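PDB 4OQJ: PKS from Streptomyces albus, which probably acts as a ketosynthase of an oxazolomycin polyketide synthase, condensing acyl chains carried on phosphopantetheine arms. Local coordinates for residues A29-P33 and N258-A262; V81-A85 and I222-G227; R97-E101 and V702-A706; P105-F110 and G218-I222; V134-V138 and S188-A192. All blocks are in the same frame, centred on the assembly; numbering follows the deposited sequence. Where two conformers were deposited one is given.

Contact 1 of 5, residues A29-P33 and N258-A262; sequences ACRFP and NGVGA
R31 and V260 lie opposite each other as an antiparallel hydrogen-bonded pair: R31 N reaches V260 O at 2.9 Å, and V260 N returns the bond to R31 O. A29 and A262 repeat this double link. Between them C30 and G261 form a non-hydrogen-bonded pair, their CA atoms 4.1 Å apart. Side by side with V260, R31 puts CB 3.7 Å from V260 CG1. Strands 23-31 and 259-267 are neighbours in the central sheet of the thiolase fold. The F32 ring (chi1 -65°) folds back past the end of its strand toward V260 and G259; CE1 comes within 3.3 Å of V260 O, G259 CA sits at the ring edge and C30 CB lies over one face. P33 CD rests 3.2 Å from N258 O, a buried carbonyl with no polar partner in the model. Further out, A29 and V260 pack on C113 of helix 105-121, while C30 and F32 meet helix 376-390. The guanidinium of R31 is held by salt bridges to E112 and E116.

Contact 2 of 5, residues V81-A85 and I222-G227; sequences VLVDA and IQADQG
L82 and Q226 are joined across two reverse turns: L82 opens a type II turn ending at A85, and Q226 closes a type I turn that starts at Q223. The two segments approach most closely at V81 and Q226, CA atoms 6.2 Å apart. Q226 holds CG between its backbone N and carbonyl carbon (chi1 61°), then runs straight out to offer its carboxamide to the main chain of one residue. OE1 accepts from L82 N at 2.9 Å, a nearly straight bond of 163°, and NE2 donates to L82 O, which lies 22° out of the plane of the Q226 amide. This double grip fixes the rotation of the amide, and A85 CB sits 3.4 Å from NE2. Alongside, I222 supplies two apolar branches: CG2 lies 3.9 Å from A85 CB, and CD1 lies 4.0 Å from L82 CD2. On the helix side, Q109 of helix 105-121 touches L82 and I222; N258 OD1, just before strand 259-267, accepts a hydrogen bond from Q223 N, and A224 packs on helix 142-147.

Contact 3 of 5, residues R97-E101 and V702-A706; sequences RDEAE and VRHWA
A100 sets its methyl over one face of the H704 imidazole, CB 3.6 Å from the ring centroid and 20° off the normal, a CH-pi contact. The segment 702-706 is consistent with the linker that, in modular polyketide synthases, returns to the ketosynthase and lies across its thiolase-fold surface; here it meets helix 97-102. R97 bends at chi3 (108°), which turns its guanidinium back toward segment 702-706. CZ then stands 4.1 Å from H704 CE1, which lies over the centre of the guanidinium face, with the two planes 39° apart. So close a positive group would probably favour a neutral imidazole. On the far end, R97 NH2 is 3.7 Å from V702 CG1. H704 ND1 meets, in the plane of the ring, a water 2.8 Å away, which donates to R97 O. E101 is stretched out, its methylenes running past A706 with CG 3.7 Å from A706 CB. Its OE1 pairs with R151. W705 turns away from the helix to meet Y143 edge-to-face. A second water donates to E101 OE2 at 2.9 Å and accepts from W705 N at 3.0 Å.

Contact 4 of 5, residues P105-F110 and G218-I222; sequences PQQRQF and GAAHI
Q106 and I222 bury the largest areas here, and a hydrogen bond ties them together. The Q106 chain extends beyond CG along the end of the strand, so that OE1 takes the I222 N-H at 2.9 Å and 166°; I222 N comes in well off the line of the C=O bond and tilted from its plane. The NE2 end is held by D104 and by G139 O, which leaves the amide little freedom to rotate. Q106 CG also packs 3.8 Å from I222 CB, and the main-chain O of Q106 meets A220 CB at 3.4 Å. I222 sends CD1 onward over the helix, where it lies 3.5 Å from Q109 CG, the two side chains crossing at about a right angle. Q109, bent at chi2, turns its own OE1 to R31. Helix 105-121 thus packs on one face of the central sheet of the thiolase fold, its local axis 7.7 Å from that of strand 214-221 and inclined at 140° to it. Further along, F110 is the third large contributor. Its CG points opposite the backbone N (chi1 -177°), carrying the ring to the G218-A219 peptide, which it meets obliquely: CE1 is 3.7 Å from both G218 C and A219 N. G218, having no side chain, allows that approach. A136, V172 and T176 also touch the F110 side chain.

Contact 5 of 5, residues V134-V138 and S188-A192; sequences VYAGV and STNTA
N190 keeps CG beside its backbone N (chi1 -77°), which swings the carboxamide back to V138. ND2 makes a weak bond to V138 O at 3.0 Å, while OD1 accepts a hydrogen bond from a water that in turn accepts from V138 N. T189 places OG1 between its backbone N and carbonyl carbon (chi1 77°), so that CG2 comes to the edge of the Y135 ring, 3.8 Å from CD2. The backbones meet as a parallel bridge between A136 and S188. T189 N donates to A136 O at 2.9 Å from well above the carbonyl plane. T191 and A192 lead on to what is, by family analogy, the nucleophilic cysteine. T189 OG1 is buried without a polar partner. K169 bonds V138 O through NZ and S188 OG through its main-chain O. The firmer partner of N190 ND2 is D170 OD2 of the second subunit, whose strand pairs antiparallel with S188 and N190; N190 thus joins both strands and the other half of this thiolase-fold dimer by weak, water-mediated and intersubunit bonds.

How the contacts relate
Contacts 1, 4 and 5 step across one sheet: 1 and 4 have centres 8 Å apart, 4 and 5 about 10 Å. The strands are joined by G259 O to H221 N at 2.8 Å and A220 N to G137 O at 3.1 Å. Contact 2 continues from contact 4 through the shared I222, and it also packs on contact 1, where P33 CB lies 3.5 Å from V81 O. Contact 3 joins from outside through H704 O to R108 NH1 at 2.8 Å. The cysteine that is probably catalytic follows segment 188-192; contact 3 is remote from it, the centres of contacts 3 and 5 lying about 23 Å apart.

Contact 1 of 5, residues A29-P33 and N258-A262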
loop_
_atom_site.group_PDB
_atom_site.type_symbol
_atom_site.label_atom_id
_atom_site.label_comp_id
_atom_site.label_asym_id
_atom_site.label_seq_id
_atom_site.Cartn_x
_atom_site.Cartn_y
_atom_site.Cartn_z
ATOM N N ALA A 29 14.858 13.564 3.849
ATOM C CA ALA A 29 15.861 13.223 4.839
ATOM C C ALA A 29 16.406 11.832 4.558
ATOM O O ALA A 29 15.748 11.007 3.927
ATOM C CB ALA A 29 15.279 13.294 6.239
ATOM N N CYS A 30 17.618 11.582 5.036
ATOM C CA CYS A 30 18.261 10.313 4.791
ATOM C C CYS A 30 19.408 10.078 5.748
ATOM O O CYS A 30 20.156 10.999 6.119
ATOM C CB CYS A 30 18.767 10.238 3.343
ATOM S SG CYS A 30 19.900 11.597 2.893
ATOM N N ARG A 31 19.538 8.823 6.135
ATOM C CA ARG A 31 20.712 8.321 6.820
ATOM C C ARG A 31 21.139 7.097 6.034
ATOM O O ARG A 31 20.474 6.052 6.070
ATOM C CB ARG A 31 20.404 7.984 8.271
ATOM C CG ARG A 31 19.759 9.163 9.016
ATOM C CD ARG A 31 18.983 8.713 10.219
ATOM N NE ARG A 31 18.626 9.847 11.080
ATOM C CZ ARG A 31 18.331 9.732 12.368
ATOM N NH1 ARG A 31 18.338 8.528 12.935
ATOM N NH2 ARG A 31 18.035 10.818 13.087
ATOM N N PHE A 32 22.220 7.268 5.281
ATOM C CA PHE A 32 22.759 6.248 4.384
ATOM C C PHE A 32 24.186 5.962 4.851
ATOM O O PHE A 32 24.730 6.717 5.666
ATOM C CB PHE A 32 22.745 6.740 2.938
ATOM C CG PHE A 32 21.364 6.964 2.361
ATOM C CD1 PHE A 32 20.291 6.155 2.706
ATOM C CD2 PHE A 32 21.147 7.974 1.447
ATOM C CE1 PHE A 32 19.033 6.371 2.158
ATOM C CE2 PHE A 32 19.891 8.192 0.911
ATOM C CZ PHE A 32 18.842 7.375 1.251
ATOM N N PRO A 33 24.811 4.886 4.349
ATOM C CA PRO A 33 26.226 4.720 4.717
ATOM C C PRO A 33 27.042 5.948 4.356
ATOM O O PRO A 33 26.922 6.461 3.241
ATOM C CB PRO A 33 26.666 3.509 3.898
ATOM C CG PRO A 33 25.394 2.741 3.671
ATOM C CD PRO A 33 24.339 3.800 3.477
ATOM N N ASN A 258 22.780 -0.641 4.477
ATOM C CA ASN A 258 21.855 -0.288 5.536
ATOM C C ASN A 258 21.548 1.184 5.478
ATOM O O ASN A 258 22.453 1.996 5.312
ATOM C CB ASN A 258 22.455 -0.680 6.888
ATOM C CG ASN A 258 22.745 -2.164 6.970
ATOM O OD1 ASN A 258 21.937 -2.944 7.462
ATOM N ND2 ASN A 258 23.887 -2.562 6.471
ATOM N N GLY A 259 20.274 1.539 5.592
ATOM C CA GLY A 259 19.924 2.940 5.561
ATOM C C GLY A 259 18.447 3.218 5.573
ATOM O O GLY A 259 17.621 2.300 5.592
ATOM N N VAL A 260 18.113 4.504 5.562
ATOM C CA VAL A 260 16.734 4.944 5.726
ATOM C C VAL A 260 16.595 6.271 5.032
ATOM O O VAL A 260 17.524 7.081 5.052
ATOM C CB VAL A 260 16.333 5.068 7.219
ATOM C CG1 VAL A 260 17.279 6.013 7.965
ATOM C CG2 VAL A 260 14.915 5.568 7.373
ATOM N N GLY A 261 15.436 6.497 4.418
ATOM C CA GLY A 261 15.186 7.744 3.727
ATOM C C GLY A 261 13.704 8.039 3.675
ATOM O O GLY A 261 12.873 7.136 3.776
ATOM N N ALA A 262 13.381 9.313 3.523
ATOM C CA ALA A 262 11.999 9.760 3.394
ATOM C C ALA A 262 11.908 11.054 2.589
ATOM O O ALA A 262 12.817 11.899 2.613
ATOM C CB ALA A 262 11.372 9.946 4.774
#

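Contact 2 of 5, residues V81-A85 and I222-G227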
loop_
_atom_site.group_PDB
_atom_site.type_symbol
_atom_site.label_atom_id
_atom_site.label_comp_id
_atom_site.label_asym_id
_atom_site.label_seq_id
_atom_site.Cartn_x
_atom_site.Cartn_y
_atom_site.Cartn_z
ATOM N N VAL A 81 27.687 0.037 6.169
ATOM C CA VAL A 81 27.013 0.141 7.460
ATOM C C VAL A 81 26.409 1.514 7.724
ATOM O O VAL A 81 26.920 2.550 7.282
ATOM C CB VAL A 81 27.970 -0.205 8.628
ATOM C CG1 VAL A 81 28.719 -1.499 8.333
ATOM C CG2 VAL A 81 28.944 0.917 8.896
ATOM N N LEU A 82 25.302 1.502 8.455
ATOM C CA LEU A 82 24.692 2.718 8.954
ATOM C C LEU A 82 25.163 2.971 10.391
ATOM O O LEU A 82 24.797 2.235 11.306
ATOM C CB LEU A 82 23.172 2.622 8.901
ATOM C CG LEU A 82 22.446 3.854 9.450
ATOM C CD1 LEU A 82 22.786 5.085 8.619
ATOM C CD2 LEU A 82 20.941 3.596 9.471
ATOM N N VAL A 83 25.974 4.002 10.581
ATOM C CA VAL A 83 26.493 4.340 11.906
ATOM C C VAL A 83 25.356 4.770 12.830
ATOM O O VAL A 83 24.433 5.475 12.408
ATOM C CB VAL A 83 27.550 5.467 11.834
ATOM C CG1 VAL A 83 28.087 5.807 13.236
ATOM C CG2 VAL A 83 28.694 5.071 10.918
ATOM N N ASP A 84 25.433 4.335 14.085
ATOM C CA ASP A 84 24.471 4.704 15.124
ATOM C C ASP A 84 23.052 4.244 14.829
ATOM O O ASP A 84 22.090 4.860 15.281
ATOM C CB ASP A 84 24.481 6.223 15.354
ATOM C CG ASP A 84 25.662 6.677 16.201
ATOM O OD1 ASP A 84 26.221 5.865 16.972
ATOM O OD2 ASP A 84 26.015 7.859 16.106
ATOM N N ALA A 85 22.920 3.145 14.092
ATOM C CA ALA A 85 21.609 2.555 13.862
ATOM C C ALA A 85 20.940 2.133 15.182
ATOM O O ALA A 85 19.721 2.002 15.260
ATOM C CB ALA A 85 21.735 1.375 12.929
ATOM N N ILE A 222 17.721 -2.137 7.810
ATOM C CA ILE A 222 18.865 -2.238 8.718
ATOM C C ILE A 222 18.995 -3.654 9.208
ATOM O O ILE A 222 18.089 -4.175 9.867
ATOM C CB ILE A 222 18.736 -1.316 9.936
ATOM C CG1 ILE A 222 18.511 0.126 9.500
ATOM C CG2 ILE A 222 20.006 -1.408 10.777
ATOM C CD1 ILE A 222 18.097 1.032 10.619
ATOM N N GLN A 223 20.113 -4.284 8.878
ATOM C CA GLN A 223 20.396 -5.629 9.362
ATOM C C GLN A 223 20.829 -5.571 10.812
ATOM O O GLN A 223 21.675 -4.752 11.180
ATOM C CB GLN A 223 21.486 -6.283 8.535
ATOM C CG GLN A 223 21.208 -6.343 7.063
ATOM C CD GLN A 223 22.439 -6.762 6.296
ATOM O OE1 GLN A 223 23.513 -6.174 6.451
ATOM N NE2 GLN A 223 22.303 -7.806 5.491
ATOM N N ALA A 224 20.261 -6.433 11.644
ATOM C CA ALA A 224 20.625 -6.425 13.053
ATOM C C ALA A 224 22.081 -6.840 13.231
ATOM O O ALA A 224 22.678 -6.534 14.253
ATOM C CB ALA A 224 19.707 -7.339 13.858
ATOM N N ASP A 225 22.654 -7.533 12.247
ATOM C CA ASP A 225 24.056 -7.948 12.345
ATOM C C ASP A 225 24.967 -7.199 11.361
ATOM O O ASP A 225 25.977 -7.744 10.895
ATOM C CB ASP A 225 24.192 -9.468 12.143
ATOM C CG ASP A 225 23.684 -9.941 10.789
ATOM O OD1 ASP A 225 23.445 -9.098 9.894
ATOM O OD2 ASP A 225 23.518 -11.169 10.620
ATOM N N GLN A 226 24.641 -5.947 11.057
ATOM C CA GLN A 226 25.560 -5.151 10.250
ATOM C C GLN A 226 26.841 -5.039 11.070
ATOM O O GLN A 226 26.810 -5.155 12.300
ATOM C CB GLN A 226 24.985 -3.767 9.886
ATOM C CG GLN A 226 24.658 -2.868 11.062
ATOM C CD GLN A 226 24.410 -1.407 10.667
ATOM O OE1 GLN A 226 24.434 -1.039 9.490
ATOM N NE2 GLN A 226 24.184 -0.569 11.663
ATOM N N GLY A 227 27.964 -4.845 10.392
ATOM C CA GLY A 227 29.251 -4.782 11.061
ATOM C C GLY A 227 30.026 -6.070 10.880
ATOM O O GLY A 227 31.186 -6.168 11.272
#

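Contact 3 of 5, residues R97-E101 and V702-A706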
loop_
_atom_site.group_PDB
_atom_site.type_symbol
_atom_site.label_atom_id
_atom_site.label_comp_id
_atom_site.label_asym_id
_atom_site.label_seq_id
_atom_site.Cartn_x
_atom_site.Cartn_y
_atom_site.Cartn_z
ATOM N N ARG A 97 12.402 3.258 28.139
ATOM C CA ARG A 97 13.600 2.494 27.804
ATOM C C ARG A 97 13.263 1.064 27.388
ATOM O O ARG A 97 13.796 0.556 26.399
ATOM C CB ARG A 97 14.568 2.440 28.990
ATOM C CG ARG A 97 15.150 3.768 29.421
ATOM C CD ARG A 97 16.413 3.574 30.262
ATOM N NE ARG A 97 17.626 3.946 29.525
ATOM C CZ ARG A 97 18.340 3.122 28.756
ATOM N NH1 ARG A 97 17.983 1.852 28.603
ATOM N NH2 ARG A 97 19.424 3.574 28.134
ATOM N N ASP A 98 12.407 0.401 28.165
ATOM C CA ASP A 98 12.034 -0.978 27.862
ATOM C C ASP A 98 11.369 -1.057 26.500
ATOM O O ASP A 98 11.634 -1.978 25.736
ATOM C CB ASP A 98 11.098 -1.555 28.925
ATOM C CG ASP A 98 11.810 -1.848 30.237
ATOM O OD1 ASP A 98 13.062 -1.823 30.257
ATOM O OD2 ASP A 98 11.114 -2.112 31.246
ATOM N N GLU A 99 10.517 -0.093 26.175
ATOM C CA GLU A 99 9.852 -0.150 24.881
ATOM C C GLU A 99 10.845 0.160 23.765
ATOM O O GLU A 99 10.813 -0.494 22.717
ATOM C CB GLU A 99 8.658 0.803 24.804
ATOM C CG GLU A 99 8.118 0.906 23.368
ATOM C CD GLU A 99 6.683 1.372 23.284
ATOM O OE1 GLU A 99 5.796 0.506 23.137
ATOM O OE2 GLU A 99 6.444 2.599 23.339
ATOM N N ALA A 100 11.732 1.136 23.982
ATOM C CA ALA A 100 12.700 1.512 22.949
ATOM C C ALA A 100 13.568 0.325 22.561
ATOM O O ALA A 100 13.926 0.139 21.394
ATOM C CB ALA A 100 13.577 2.654 23.421
ATOM N N GLU A 101 13.934 -0.453 23.565
ATOM C CA GLU A 101 14.744 -1.644 23.363
ATOM C C GLU A 101 14.000 -2.676 22.523
ATOM O O GLU A 101 14.602 -3.370 21.708
ATOM C CB GLU A 101 15.130 -2.241 24.714
ATOM C CG GLU A 101 15.832 -3.587 24.639
ATOM C CD GLU A 101 16.283 -4.079 26.005
ATOM O OE1 GLU A 101 15.819 -5.159 26.437
ATOM O OE2 GLU A 101 17.097 -3.378 26.645
ATOM N N VAL A 702 21.195 7.933 22.499
ATOM C CA VAL A 702 21.066 6.904 23.527
ATOM C C VAL A 702 20.958 5.525 22.883
ATOM O O VAL A 702 20.116 5.290 22.010
ATOM C CB VAL A 702 19.826 7.161 24.423
ATOM C CG1 VAL A 702 19.776 6.175 25.584
ATOM C CG2 VAL A 702 19.826 8.575 24.927
ATOM N N ARG A 703 21.812 4.603 23.304
ATOM C CA ARG A 703 21.770 3.245 22.776
ATOM C C ARG A 703 20.619 2.430 23.365
ATOM O O ARG A 703 20.445 2.364 24.575
ATOM C CB ARG A 703 23.091 2.537 23.041
ATOM C CG ARG A 703 23.104 1.077 22.606
ATOM C CD ARG A 703 24.489 0.494 22.844
ATOM N NE ARG A 703 24.554 -0.955 22.654
ATOM C CZ ARG A 703 24.804 -1.555 21.494
ATOM N NH1 ARG A 703 24.974 -0.845 20.382
ATOM N NH2 ARG A 703 24.869 -2.875 21.441
ATOM N N HIS A 704 19.821 1.838 22.487
ATOM C CA HIS A 704 18.767 0.915 22.874
ATOM C C HIS A 704 18.950 -0.323 22.036
ATOM O O HIS A 704 18.746 -0.290 20.818
ATOM C CB HIS A 704 17.373 1.518 22.662
ATOM C CG HIS A 704 17.154 2.801 23.399
ATOM N ND1 HIS A 704 16.747 2.842 24.715
ATOM C CD2 HIS A 704 17.302 4.088 23.011
ATOM C CE1 HIS A 704 16.651 4.101 25.106
ATOM N NE2 HIS A 704 16.983 4.878 24.091
ATOM N N TRP A 705 19.345 -1.414 22.681
ATOM C CA TRP A 705 19.718 -2.618 21.961
ATOM C C TRP A 705 19.517 -3.853 22.831
ATOM O O TRP A 705 20.121 -3.982 23.886
ATOM C CB TRP A 705 21.168 -2.518 21.506
ATOM C CG TRP A 705 21.516 -3.460 20.421
ATOM C CD1 TRP A 705 22.148 -4.666 20.545
ATOM C CD2 TRP A 705 21.259 -3.281 19.028
ATOM N NE1 TRP A 705 22.296 -5.248 19.310
ATOM C CE2 TRP A 705 21.755 -4.417 18.361
ATOM C CE3 TRP A 705 20.653 -2.268 18.276
ATOM C CZ2 TRP A 705 21.669 -4.567 16.983
ATOM C CZ3 TRP A 705 20.565 -2.422 16.908
ATOM C CH2 TRP A 705 21.071 -3.560 16.276
ATOM N N ALA A 706 18.634 -4.738 22.392
ATOM C CA ALA A 706 18.339 -5.962 23.113
ATOM C C ALA A 706 19.443 -6.970 22.853
ATOM O O ALA A 706 19.796 -7.227 21.704
ATOM C CB ALA A 706 16.994 -6.529 22.688
HETATM O O HOH W 1 16.811 0.576 26.405
HETATM O O HOH W 2 18.645 -1.225 25.574
#

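Contact 4 of 5, residues P105-F110 and G218-I222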
loop_
_atom_site.group_PDB
_atom_site.type_symbol
_atom_site.label_atom_id
_atom_site.label_comp_id
_atom_site.label_asym_id
_atom_site.label_seq_id
_atom_site.Cartn_x
_atom_site.Cartn_y
_atom_site.Cartn_z
ATOM N N PRO A 105 15.040 -1.505 15.338
ATOM C CA PRO A 105 15.803 -0.318 14.933
ATOM C C PRO A 105 15.361 0.273 13.590
ATOM O O PRO A 105 15.475 1.474 13.402
ATOM C CB PRO A 105 17.240 -0.835 14.816
ATOM C CG PRO A 105 17.285 -2.055 15.655
ATOM C CD PRO A 105 15.914 -2.652 15.640
ATOM N N GLN A 106 14.870 -0.543 12.670
ATOM C CA GLN A 106 14.391 -0.000 11.404
ATOM C C GLN A 106 13.249 0.999 11.622
ATOM O O GLN A 106 13.172 2.014 10.927
ATOM C CB GLN A 106 13.936 -1.127 10.480
ATOM C CG GLN A 106 15.048 -2.106 10.126
ATOM C CD GLN A 106 14.574 -3.187 9.186
ATOM O OE1 GLN A 106 15.071 -3.315 8.068
ATOM N NE2 GLN A 106 13.597 -3.968 9.633
ATOM N N GLN A 107 12.369 0.708 12.583
ATOM C CA GLN A 107 11.210 1.565 12.865
ATOM C C GLN A 107 11.638 2.792 13.651
ATOM O O GLN A 107 11.111 3.877 13.437
ATOM C CB GLN A 107 10.123 0.789 13.631
ATOM C CG GLN A 107 9.556 -0.358 12.808
ATOM C CD GLN A 107 8.218 -0.884 13.281
ATOM O OE1 GLN A 107 7.422 -0.170 13.903
ATOM N NE2 GLN A 107 7.945 -2.143 12.954
ATOM N N ARG A 108 12.607 2.626 14.552
ATOM C CA ARG A 108 13.162 3.769 15.272
ATOM C C ARG A 108 13.846 4.737 14.330
ATOM O O ARG A 108 13.638 5.949 14.403
ATOM C CB ARG A 108 14.164 3.316 16.332
ATOM C CG ARG A 108 13.517 2.686 17.565
ATOM C CD ARG A 108 14.575 2.307 18.545
ATOM N NE ARG A 108 14.887 0.881 18.616
ATOM C CZ ARG A 108 16.095 0.392 18.895
ATOM N NH1 ARG A 108 17.148 1.197 19.019
ATOM N NH2 ARG A 108 16.260 -0.912 19.045
ATOM N N GLN A 109 14.674 4.202 13.445
ATOM C CA GLN A 109 15.379 5.045 12.490
ATOM C C GLN A 109 14.391 5.696 11.517
ATOM O O GLN A 109 14.580 6.852 11.123
ATOM C CB GLN A 109 16.428 4.226 11.741
ATOM C CG GLN A 109 17.598 3.831 12.622
ATOM C CD GLN A 109 18.488 5.000 12.970
ATOM O OE1 GLN A 109 18.850 5.787 12.106
ATOM N NE2 GLN A 109 18.841 5.122 14.242
ATOM N N PHE A 110 13.332 4.986 11.133
ATOM C CA PHE A 110 12.364 5.587 10.213
ATOM C C PHE A 110 11.644 6.740 10.905
ATOM O O PHE A 110 11.370 7.762 10.293
ATOM C CB PHE A 110 11.315 4.610 9.688
ATOM C CG PHE A 110 10.392 5.263 8.706
ATOM C CD1 PHE A 110 10.836 5.551 7.416
ATOM C CD2 PHE A 110 9.152 5.709 9.093
ATOM C CE1 PHE A 110 10.018 6.223 6.527
ATOM C CE2 PHE A 110 8.321 6.381 8.208
ATOM C CZ PHE A 110 8.747 6.630 6.927
ATOM N N GLY A 218 8.676 6.646 2.342
ATOM C CA GLY A 218 10.023 6.286 2.729
ATOM C C GLY A 218 10.184 4.827 3.087
ATOM O O GLY A 218 9.254 4.045 2.971
ATOM N N ALA A 219 11.378 4.464 3.529
ATOM C CA ALA A 219 11.687 3.084 3.811
ATOM C C ALA A 219 12.950 3.014 4.635
ATOM O O ALA A 219 13.760 3.942 4.606
ATOM C CB ALA A 219 11.837 2.304 2.527
ATOM N N ALA A 220 13.111 1.924 5.382
ATOM C CA ALA A 220 14.334 1.679 6.167
ATOM C C ALA A 220 14.743 0.241 5.988
ATOM O O ALA A 220 13.897 -0.633 5.981
ATOM C CB ALA A 220 14.107 1.958 7.634
ATOM N N HIS A 221 16.033 -0.007 5.856
ATOM C CA HIS A 221 16.551 -1.377 5.840
ATOM C C HIS A 221 17.796 -1.414 6.704
ATOM O O HIS A 221 18.802 -0.768 6.389
ATOM C CB HIS A 221 16.895 -1.857 4.436
ATOM C CG HIS A 221 17.634 -3.157 4.417
ATOM N ND1 HIS A 221 19.001 -3.237 4.244
ATOM C CD2 HIS A 221 17.201 -4.431 4.571
ATOM C CE1 HIS A 221 19.374 -4.506 4.286
ATOM N NE2 HIS A 221 18.301 -5.250 4.481
ATOM N N ILE A 222 17.721 -2.137 7.810
ATOM C CA ILE A 222 18.865 -2.238 8.718
ATOM C C ILE A 222 18.995 -3.654 9.208
ATOM O O ILE A 222 18.089 -4.175 9.867
ATOM C CB ILE A 222 18.736 -1.316 9.936
ATOM C CG1 ILE A 222 18.511 0.126 9.500
ATOM C CG2 ILE A 222 20.006 -1.408 10.777
ATOM C CD1 ILE A 222 18.097 1.032 10.619
#

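Contact 5 of 5, residues V134-V138 and S188-A192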
loop_
_atom_site.group_PDB
_atom_site.type_symbol
_atom_site.label_atom_id
_atom_site.label_comp_id
_atom_site.label_asym_id
_atom_site.label_seq_id
_atom_site.Cartn_x
_atom_site.Cartn_y
_atom_site.Cartn_z
ATOM N N VAL A 134 1.119 8.802 5.316
ATOM C CA VAL A 134 2.434 8.190 5.295
ATOM C C VAL A 134 2.390 6.777 4.730
ATOM O O VAL A 134 1.597 5.919 5.174
ATOM C CB VAL A 134 3.093 8.175 6.719
ATOM C CG1 VAL A 134 2.186 7.555 7.756
ATOM C CG2 VAL A 134 4.454 7.470 6.677
ATOM N N TYR A 135 3.250 6.544 3.741
ATOM C CA TYR A 135 3.448 5.239 3.126
ATOM C C TYR A 135 4.902 4.821 3.309
ATOM O O TYR A 135 5.818 5.499 2.858
ATOM C CB TYR A 135 3.073 5.285 1.640
ATOM C CG TYR A 135 1.601 5.528 1.427
ATOM C CD1 TYR A 135 1.065 6.814 1.409
ATOM C CD2 TYR A 135 0.730 4.456 1.292
ATOM C CE1 TYR A 135 -0.317 7.010 1.233
ATOM C CE2 TYR A 135 -0.617 4.644 1.116
ATOM C CZ TYR A 135 -1.141 5.907 1.090
ATOM O OH TYR A 135 -2.512 6.024 0.918
ATOM N N ALA A 136 5.130 3.711 3.989
ATOM C CA ALA A 136 6.497 3.338 4.333
ATOM C C ALA A 136 6.645 1.835 4.495
ATOM O O ALA A 136 5.674 1.138 4.790
ATOM C CB ALA A 136 6.918 4.038 5.604
ATOM N N GLY A 137 7.862 1.338 4.299
ATOM C CA GLY A 137 8.136 -0.081 4.468
ATOM C C GLY A 137 9.478 -0.288 5.140
ATOM O O GLY A 137 10.361 0.544 4.998
ATOM N N VAL A 138 9.630 -1.391 5.868
ATOM C CA VAL A 138 10.916 -1.774 6.416
ATOM C C VAL A 138 11.277 -3.159 5.931
ATOM O O VAL A 138 10.432 -3.933 5.473
ATOM C CB VAL A 138 10.931 -1.735 7.963
ATOM C CG1 VAL A 138 10.684 -0.298 8.462
ATOM C CG2 VAL A 138 9.900 -2.680 8.537
ATOM N N SER A 188 1.634 0.612 5.842
ATOM C CA SER A 188 2.900 -0.066 5.579
ATOM C C SER A 188 2.794 -0.798 4.251
ATOM O O SER A 188 1.868 -1.578 4.016
ATOM C CB SER A 188 3.280 -1.020 6.704
ATOM O OG SER A 188 3.425 -0.288 7.911
ATOM N N THR A 189 3.734 -0.484 3.369
ATOM C CA THR A 189 3.741 -0.981 2.002
ATOM C C THR A 189 5.081 -1.658 1.755
ATOM O O THR A 189 6.147 -1.095 2.053
ATOM C CB THR A 189 3.509 0.162 0.994
ATOM O OG1 THR A 189 4.705 0.909 0.851
ATOM C CG2 THR A 189 2.426 1.112 1.484
ATOM N N ASN A 190 5.036 -2.871 1.226
ATOM C CA ASN A 190 6.229 -3.685 1.065
ATOM C C ASN A 190 6.220 -4.447 -0.265
ATOM O O ASN A 190 5.278 -5.183 -0.539
ATOM C CB ASN A 190 6.327 -4.673 2.224
ATOM C CG ASN A 190 6.823 -4.030 3.492
ATOM O OD1 ASN A 190 6.039 -3.660 4.375
ATOM N ND2 ASN A 190 8.138 -3.872 3.587
ATOM N N THR A 191 7.271 -4.259 -1.067
ATOM C CA THR A 191 7.458 -4.990 -2.318
ATOM C C THR A 191 8.936 -5.318 -2.494
ATOM O O THR A 191 9.470 -5.270 -3.600
ATOM C CB THR A 191 6.956 -4.167 -3.535
ATOM O OG1 THR A 191 7.694 -2.943 -3.627
ATOM C CG2 THR A 191 5.468 -3.834 -3.385
ATOM N N ALA A 192 9.596 -5.638 -1.394
ATOM C CA ALA A 192 11.033 -5.917 -1.404
ATOM C C ALA A 192 11.843 -4.734 -1.979
ATOM O O ALA A 192 11.634 -3.601 -1.564
ATOM C CB ALA A 192 11.313 -7.224 -2.176
HETATM O O HOH W 3 6.862 -2.255 6.696
#